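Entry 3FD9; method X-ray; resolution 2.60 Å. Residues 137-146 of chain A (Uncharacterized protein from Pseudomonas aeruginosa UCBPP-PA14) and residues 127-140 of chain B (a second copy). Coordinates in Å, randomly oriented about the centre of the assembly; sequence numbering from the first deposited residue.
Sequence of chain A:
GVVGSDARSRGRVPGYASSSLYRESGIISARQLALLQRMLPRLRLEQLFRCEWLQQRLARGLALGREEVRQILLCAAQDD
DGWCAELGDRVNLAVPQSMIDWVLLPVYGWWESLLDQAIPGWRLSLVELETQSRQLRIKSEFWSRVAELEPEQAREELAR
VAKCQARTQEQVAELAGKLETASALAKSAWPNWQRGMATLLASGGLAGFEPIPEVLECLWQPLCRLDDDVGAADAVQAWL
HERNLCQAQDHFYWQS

Chain A, residues 137-146: RIKSEFWSRV
Chain B 127-140: VELETQSRQLRIKS

Residues 137-146 of chain A and 127-140 of chain B are each part of a longer helix, and the two helices cross almost at right angles, with a signed crossing angle of -95° and axes 10.5 Å apart at closest approach. The register is set by F142(A) and Q132(B), whose CA atoms lie 6.8 Å apart. Together the two stretches bury 483 Å². Backbone torsions are helical throughout; in chain B the helix is kinked where the N of Q132(B) and of S140(B) lacks a bond to the preceding turn.

R137(A) lies beyond reach of chain B, but its carbonyl O accepts from the backbone N of E141(A) at 2.7 Å and from OG of S140(A), in the p rotamer, at 2.8 Å. One residue on, I138(A) (chi1 m, chi2 p) is lightly covered; its CA-to-CB bond points sideways and the end of its side chain leads away, with CG2 4.1 Å from NE2 of Q135(B). The CA-to-CB bond of K139(A) points away from the partner, while S140(A) is out of its reach.

F142(A) is the knob of the interface. Its CA-to-CB bond points sideways, yet chi1 t with chi2 of 98° brings the ring nearer to chain B, into a hole formed by Q132(B), Q135(B), L136(B) and K139(B). CB of Q135(B) lies at the ring edge, 3.8 Å from CD1 of F142(A). CE1 of F142(A) meets CD1 of L136(B) at 3.4 Å in an apolar contact, and CZ of F142(A) approaches CD of K139(B) to 3.3 Å. The lysine is extended through chi1, chi2 and chi3, all t, so its aliphatic chain helps to wall the pocket.

The CA-to-CB bond of W143(A) points away and the end of its side chain comes nearer, but little of it is covered, and S144(A) turns its OG back to the carbonyl O of S140(A), at 2.9 Å.

R145(A) makes the polar anchor. Its CA-to-CB bond points toward chain B, and after chi1 m and chi2 m the chain runs out with chi3 and chi4 near 176°. NH2 of R145(A) forms a salt bridge with OE2 of E128(B) at 3.0 Å, pairing opposite charges one turn before Q132(B). NH1 of R145(A) lies 3.4 Å from CD2 of L129(B), and the carbonyl O of E128(B) sits over one face of the guanidinium. Nearer the backbone, CB of R145(A) packs 3.2 Å from NE2 of Q132(B). No hydrogen bond links the stretches.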

# COMPACT_ATOMS: atom_id res chain seq x y z
N ARG A 137 5.02 14.21 15.31
CA ARG A 137 6.23 14.44 14.52
C ARG A 137 5.89 15.19 13.25
O ARG A 137 6.52 16.20 12.92
CB ARG A 137 6.94 13.13 14.20
CG ARG A 137 7.28 12.30 15.43
CD ARG A 137 8.37 11.28 15.16
NE ARG A 137 8.48 10.32 16.26
CZ ARG A 137 9.09 10.58 17.41
NH1 ARG A 137 9.64 11.76 17.63
NH2 ARG A 137 9.14 9.65 18.36
N ILE A 138 4.88 14.71 12.53
CA ILE A 138 4.36 15.42 11.37
C ILE A 138 3.98 16.85 11.78
O ILE A 138 4.10 17.78 11.00
CB ILE A 138 3.11 14.73 10.80
CG1 ILE A 138 3.50 13.56 9.89
CG2 ILE A 138 2.26 15.72 10.02
CD1 ILE A 138 4.19 12.41 10.60
N LYS A 139 3.55 17.00 13.02
CA LYS A 139 3.08 18.28 13.53
C LYS A 139 4.26 19.17 13.91
O LYS A 139 4.11 20.39 14.00
CB LYS A 139 2.16 18.05 14.74
CG LYS A 139 0.99 19.03 14.85
CD LYS A 139 1.30 20.20 15.79
CE LYS A 139 0.03 21.00 16.09
NZ LYS A 139 0.25 22.08 17.10
N SER A 140 5.42 18.57 14.14
CA SER A 140 6.61 19.33 14.50
C SER A 140 7.47 19.63 13.27
O SER A 140 8.02 20.73 13.14
CB SER A 140 7.43 18.59 15.56
OG SER A 140 7.82 17.31 15.10
N GLU A 141 7.57 18.66 12.37
CA GLU A 141 8.22 18.86 11.09
C GLU A 141 7.49 19.95 10.32
O GLU A 141 8.06 20.63 9.47
CB GLU A 141 8.22 17.56 10.28
CG GLU A 141 9.17 16.50 10.78
CD GLU A 141 10.62 16.80 10.43
OE1 GLU A 141 10.88 17.88 9.85
OE2 GLU A 141 11.49 15.96 10.74
N PHE A 142 6.21 20.10 10.63
CA PHE A 142 5.38 21.13 10.03
C PHE A 142 5.77 22.51 10.56
O PHE A 142 6.08 23.41 9.78
CB PHE A 142 3.90 20.86 10.31
CG PHE A 142 2.99 21.94 9.79
CD1 PHE A 142 2.34 21.80 8.58
CD2 PHE A 142 2.78 23.10 10.53
CE1 PHE A 142 1.49 22.79 8.11
CE2 PHE A 142 1.94 24.10 10.06
CZ PHE A 142 1.30 23.94 8.85
N TRP A 143 5.75 22.67 11.88
CA TRP A 143 6.02 23.96 12.49
C TRP A 143 7.50 24.32 12.48
O TRP A 143 7.88 25.42 12.88
CB TRP A 143 5.45 24.01 13.91
CG TRP A 143 3.96 24.22 13.93
CD1 TRP A 143 3.00 23.25 13.91
CD2 TRP A 143 3.27 25.47 13.94
NE1 TRP A 143 1.75 23.82 13.92
CE2 TRP A 143 1.89 25.18 13.94
CE3 TRP A 143 3.68 26.81 13.96
CZ2 TRP A 143 0.91 26.18 13.96
CZ3 TRP A 143 2.71 27.80 13.97
CH2 TRP A 143 1.34 27.48 13.97
N SER A 144 8.33 23.40 12.01
CA SER A 144 9.74 23.70 11.78
C SER A 144 9.88 24.45 10.47
O SER A 144 10.69 25.38 10.35
CB SER A 144 10.56 22.41 11.73
OG SER A 144 10.66 21.82 13.02
N ARG A 145 9.09 24.05 9.48
CA ARG A 145 9.07 24.70 8.18
C ARG A 145 8.41 26.06 8.27
O ARG A 145 8.57 26.90 7.39
CB ARG A 145 8.33 23.83 7.17
CG ARG A 145 8.94 22.46 6.97
CD ARG A 145 10.20 22.54 6.12
NE ARG A 145 10.85 21.24 5.99
CZ ARG A 145 11.92 21.02 5.24
NH1 ARG A 145 12.47 22.01 4.56
NH2 ARG A 145 12.45 19.80 5.18
N VAL A 146 7.66 26.28 9.35
CA VAL A 146 6.99 27.55 9.57
C VAL A 146 7.85 28.44 10.47
O VAL A 146 7.82 29.66 10.34
CB VAL A 146 5.60 27.35 10.21
CG1 VAL A 146 4.99 28.68 10.59
CG2 VAL A 146 4.69 26.59 9.25
N VAL B 127 11.95 15.96 -1.09
CA VAL B 127 10.78 15.18 -0.68
C VAL B 127 10.16 15.72 0.60
O VAL B 127 8.94 15.73 0.75
CB VAL B 127 11.12 13.68 -0.53
CG1 VAL B 127 12.00 13.23 -1.69
CG2 VAL B 127 11.80 13.42 0.79
N GLU B 128 11.00 16.19 1.53
CA GLU B 128 10.52 16.77 2.77
C GLU B 128 9.73 18.04 2.48
O GLU B 128 8.97 18.53 3.33
CB GLU B 128 11.69 17.09 3.70
CG GLU B 128 12.48 15.88 4.15
CD GLU B 128 13.69 16.26 4.99
OE1 GLU B 128 14.08 15.45 5.85
OE2 GLU B 128 14.24 17.37 4.79
N LEU B 129 9.90 18.56 1.27
CA LEU B 129 9.30 19.83 0.89
C LEU B 129 7.97 19.64 0.18
O LEU B 129 7.07 20.46 0.34
CB LEU B 129 10.25 20.62 -0.01
CG LEU B 129 11.40 21.38 0.64
CD1 LEU B 129 12.31 21.96 -0.43
CD2 LEU B 129 10.87 22.47 1.56
N GLU B 130 7.85 18.59 -0.62
CA GLU B 130 6.58 18.31 -1.27
C GLU B 130 5.59 17.76 -0.26
O GLU B 130 4.42 18.17 -0.23
CB GLU B 130 6.73 17.36 -2.46
CG GLU B 130 7.96 16.48 -2.42
CD GLU B 130 9.12 17.06 -3.21
OE1 GLU B 130 9.11 18.29 -3.45
OE2 GLU B 130 10.03 16.30 -3.59
N THR B 131 6.05 16.84 0.58
CA THR B 131 5.21 16.31 1.64
C THR B 131 4.85 17.43 2.61
O THR B 131 3.93 17.30 3.42
CB THR B 131 5.88 15.14 2.42
OG1 THR B 131 6.87 15.65 3.31
CG2 THR B 131 6.52 14.15 1.46
N GLN B 132 5.57 18.54 2.50
CA GLN B 132 5.34 19.69 3.35
C GLN B 132 4.39 20.67 2.68
O GLN B 132 3.70 21.44 3.33
CB GLN B 132 6.67 20.38 3.68
CG GLN B 132 6.71 21.03 5.05
CD GLN B 132 5.98 22.36 5.10
OE1 GLN B 132 5.89 23.07 4.10
NE2 GLN B 132 5.47 22.72 6.28
N SER B 133 4.36 20.63 1.35
CA SER B 133 3.45 21.47 0.60
C SER B 133 2.04 20.91 0.73
O SER B 133 1.07 21.66 0.74
CB SER B 133 3.86 21.55 -0.87
OG SER B 133 3.11 22.55 -1.54
N ARG B 134 1.94 19.59 0.82
CA ARG B 134 0.65 18.93 0.97
C ARG B 134 -0.01 19.34 2.28
O ARG B 134 -1.15 19.79 2.29
CB ARG B 134 0.81 17.42 0.92
CG ARG B 134 1.60 16.92 -0.27
CD ARG B 134 1.16 15.52 -0.66
NE ARG B 134 0.92 14.67 0.50
CZ ARG B 134 1.85 13.93 1.10
NH1 ARG B 134 3.09 13.94 0.64
NH2 ARG B 134 1.53 13.19 2.15
N GLN B 135 0.73 19.19 3.38
CA GLN B 135 0.24 19.61 4.68
C GLN B 135 -0.24 21.05 4.63
O GLN B 135 -1.10 21.45 5.42
CB GLN B 135 1.34 19.47 5.74
CG GLN B 135 2.00 18.09 5.81
CD GLN B 135 1.06 17.01 6.32
OE1 GLN B 135 1.25 15.82 6.04
NE2 GLN B 135 0.03 17.41 7.07
N LEU B 136 0.31 21.82 3.70
CA LEU B 136 -0.05 23.23 3.55
C LEU B 136 -1.34 23.42 2.77
O LEU B 136 -2.10 24.35 3.04
CB LEU B 136 1.09 24.02 2.90
CG LEU B 136 2.06 24.75 3.84
CD1 LEU B 136 2.40 23.90 5.06
CD2 LEU B 136 3.32 25.16 3.09
N ARG B 137 -1.59 22.56 1.80
CA ARG B 137 -2.83 22.64 1.03
C ARG B 137 -3.97 22.04 1.84
O ARG B 137 -5.11 22.50 1.77
CB ARG B 137 -2.68 21.94 -0.32
CG ARG B 137 -1.70 22.64 -1.25
CD ARG B 137 -1.69 22.04 -2.64
NE ARG B 137 -0.80 22.78 -3.53
CZ ARG B 137 -0.62 22.49 -4.82
NH1 ARG B 137 -1.25 21.46 -5.36
NH2 ARG B 137 0.21 23.22 -5.55
N ILE B 138 -3.65 21.00 2.61
CA ILE B 138 -4.62 20.35 3.47
C ILE B 138 -5.04 21.30 4.60
O ILE B 138 -6.21 21.33 4.99
CB ILE B 138 -4.05 19.05 4.08
CG1 ILE B 138 -3.87 18.00 2.98
CG2 ILE B 138 -4.96 18.53 5.18
CD1 ILE B 138 -3.10 16.77 3.42
N LYS B 139 -4.08 22.06 5.11
CA LYS B 139 -4.37 23.04 6.15
C LYS B 139 -5.00 24.29 5.54
O LYS B 139 -5.44 25.19 6.25
CB LYS B 139 -3.08 23.41 6.90
CG LYS B 139 -3.30 24.18 8.20
CD LYS B 139 -2.01 24.34 8.98
CE LYS B 139 -2.24 25.02 10.34
NZ LYS B 139 -2.65 26.44 10.21
N SER B 140 -5.06 24.32 4.21
CA SER B 140 -5.68 25.43 3.51
C SER B 140 -7.16 25.14 3.29
O SER B 140 -8.01 25.99 3.57
CB SER B 140 -4.98 25.68 2.17
OG SER B 140 -5.42 26.89 1.58